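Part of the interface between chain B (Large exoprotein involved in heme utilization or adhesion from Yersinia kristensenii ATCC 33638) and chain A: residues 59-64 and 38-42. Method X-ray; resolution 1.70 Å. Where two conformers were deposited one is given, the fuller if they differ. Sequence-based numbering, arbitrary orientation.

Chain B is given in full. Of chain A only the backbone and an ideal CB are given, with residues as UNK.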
# COMPACT_ATOMS: atom_id res chain seq x y z
N SER B 59 -6.75 17.60 6.52
CA SER B 59 -5.46 16.92 6.38
C SER B 59 -4.56 17.46 5.27
O SER B 59 -5.04 17.78 4.17
CB SER B 59 -5.68 15.42 6.11
OG SER B 59 -4.46 14.73 6.29
N GLN B 60 -3.27 17.49 5.52
CA GLN B 60 -2.29 17.80 4.48
C GLN B 60 -1.71 16.52 3.80
O GLN B 60 -0.85 16.62 2.94
CB GLN B 60 -1.20 18.71 5.05
CG GLN B 60 -1.79 20.04 5.52
CD GLN B 60 -0.78 21.05 6.04
OE1 GLN B 60 -1.01 21.71 7.07
NE2 GLN B 60 0.30 21.23 5.31
N LYS B 61 -2.21 15.35 4.17
CA LYS B 61 -1.73 14.10 3.59
C LYS B 61 -1.92 14.04 2.07
O LYS B 61 -2.94 14.49 1.53
CB LYS B 61 -2.43 12.91 4.23
CG LYS B 61 -1.97 12.58 5.64
CD LYS B 61 -2.81 11.44 6.17
CE LYS B 61 -2.63 10.22 5.27
NZ LYS B 61 -3.89 9.52 4.92
N GLY B 62 -0.94 13.46 1.37
CA GLY B 62 -1.03 13.32 -0.08
C GLY B 62 -2.08 12.33 -0.53
O GLY B 62 -2.68 12.49 -1.61
N TYR B 63 -2.28 11.29 0.27
CA TYR B 63 -3.19 10.17 -0.07
C TYR B 63 -4.01 9.78 1.14
O TYR B 63 -3.66 10.13 2.27
CB TYR B 63 -2.38 8.95 -0.57
CG TYR B 63 -1.50 9.32 -1.74
CD1 TYR B 63 -0.22 9.84 -1.54
CD2 TYR B 63 -2.00 9.27 -3.04
CE1 TYR B 63 0.57 10.23 -2.61
CE2 TYR B 63 -1.22 9.66 -4.12
CZ TYR B 63 0.06 10.13 -3.92
OH TYR B 63 0.87 10.56 -4.98
N LEU B 64 -5.03 8.98 0.90
CA LEU B 64 -5.82 8.35 1.96
C LEU B 64 -6.14 6.89 1.58
O LEU B 64 -6.59 6.61 0.47
CB LEU B 64 -7.12 9.10 2.21
CG LEU B 64 -8.06 8.54 3.31
CD1 LEU B 64 -7.52 8.80 4.71
CD2 LEU B 64 -9.44 9.12 3.16
N UNK A 38 8.91 14.59 -0.67
CA UNK A 38 8.52 15.83 -1.32
C UNK A 38 7.07 16.22 -1.04
O UNK A 38 6.74 17.41 -0.93
CB UNK A 38 8.74 15.71 -2.83
N UNK A 39 6.21 15.22 -0.95
CA UNK A 39 4.78 15.42 -0.86
C UNK A 39 4.31 15.68 0.57
O UNK A 39 3.47 16.58 0.80
CB UNK A 39 4.05 14.20 -1.43
N UNK A 40 4.85 14.92 1.53
CA UNK A 40 4.35 14.93 2.89
C UNK A 40 5.08 15.96 3.75
O UNK A 40 6.16 16.47 3.38
CB UNK A 40 4.48 13.54 3.51
N UNK A 41 4.48 16.33 4.88
CA UNK A 41 5.06 17.38 5.73
C UNK A 41 6.26 16.85 6.49
O UNK A 41 6.46 15.62 6.61
CB UNK A 41 4.02 17.92 6.71
N UNK A 42 7.05 17.76 7.03
CA UNK A 42 8.17 17.38 7.89
C UNK A 42 7.63 16.62 9.12
O UNK A 42 8.26 15.64 9.56
CB UNK A 42 8.97 18.61 8.32

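Position 38 lies in a helix and is out of reach of the given chain B residues. Its ideal CB has none of their atoms within 5.5 Å. This stretch of chain B sets no demand here, and many helix-compatible side chains would do. The residue is Ala38(A), which makes no contact with this stretch.

Position 39 is still helical, with phi/psi of -85/-42, and its CA-to-CB bond points toward chain B. The ideal CB is 5.3 Å from CA of Gly62(B) and 5.4 Å from CE1 of Tyr63(B). A small or medium side chain would suit it, such as alanine, serine, threonine or valine, and a short polar group could meet the tyrosine hydroxyl through a water. The residue is Thr39(A), with chi1 in m. Its CG2 packs 4.0 Å from CA of Gly62(B). Its OG1 accepts from a water at 2.9 Å, and that water lies 2.6 Å from OH of Tyr63(B). The backbone joins in as well: a second water donates to O of Thr39(A) at 2.9 Å and to O of Gln60(B) at 2.7 Å.

Position 40 is the first to leave helical angles, at -92/162. Its CA-to-CB bond runs sideways, and the ideal CB has no chain B atom of this stretch within 5.5 Å. What chain B offers is the backbone N of Gly62(B), a donor facing the gap. A side chain long enough to reach it and ending in an acceptor would fit, so glutamate or glutamine are the natural candidates. The residue is Glu40(A). With chi1 and chi2 both in m, its end comes nearer than its CB. N of Gly62(B) donates to both carboxylate oxygens, at 3.2 Å to OE1 and 3.1 Å to OE2 of Glu40(A). The absence of a side chain on Gly62(B) matters: an ideal CB there would clash with OE2 of Glu40(A) at 2.7 Å and CG2 of Thr39(A) at 2.8 Å.

Position 41 points toward chain B, its ideal CB 5.2 Å from NE2 of Gln60(B). It directly precedes a helix, so serine, threonine, aspartate or asparagine would suit as an N-cap. The residue is Thr41(A), with chi1 in p. Its side chain caps a backbone N just past the stretch, while CG2 lies 3.9 Å from NE2 of Gln60(B).

Position 42 is helical and out of reach, leaving the choice open as far as this stretch is concerned. The residue is Ala42(A).

Chain A (38-42) ATETA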
# COMPACT_ATOMS: atom_id res chain seq x y z
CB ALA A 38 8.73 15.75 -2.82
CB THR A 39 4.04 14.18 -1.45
OG1 THR A 39 4.44 13.99 -2.81
CG2 THR A 39 2.54 14.38 -1.40
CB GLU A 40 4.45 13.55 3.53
CG GLU A 40 3.82 12.42 2.71
CD GLU A 40 2.33 12.58 2.43
OE1 GLU A 40 1.65 13.27 3.21
OE2 GLU A 40 1.77 11.95 1.49
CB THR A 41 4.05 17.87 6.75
OG1 THR A 41 3.73 16.82 7.66
CG2 THR A 41 2.78 18.34 6.04
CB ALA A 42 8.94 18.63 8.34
O HOH W 1 1.64 17.61 2.74
O HOH W 2 2.90 12.19 -4.52
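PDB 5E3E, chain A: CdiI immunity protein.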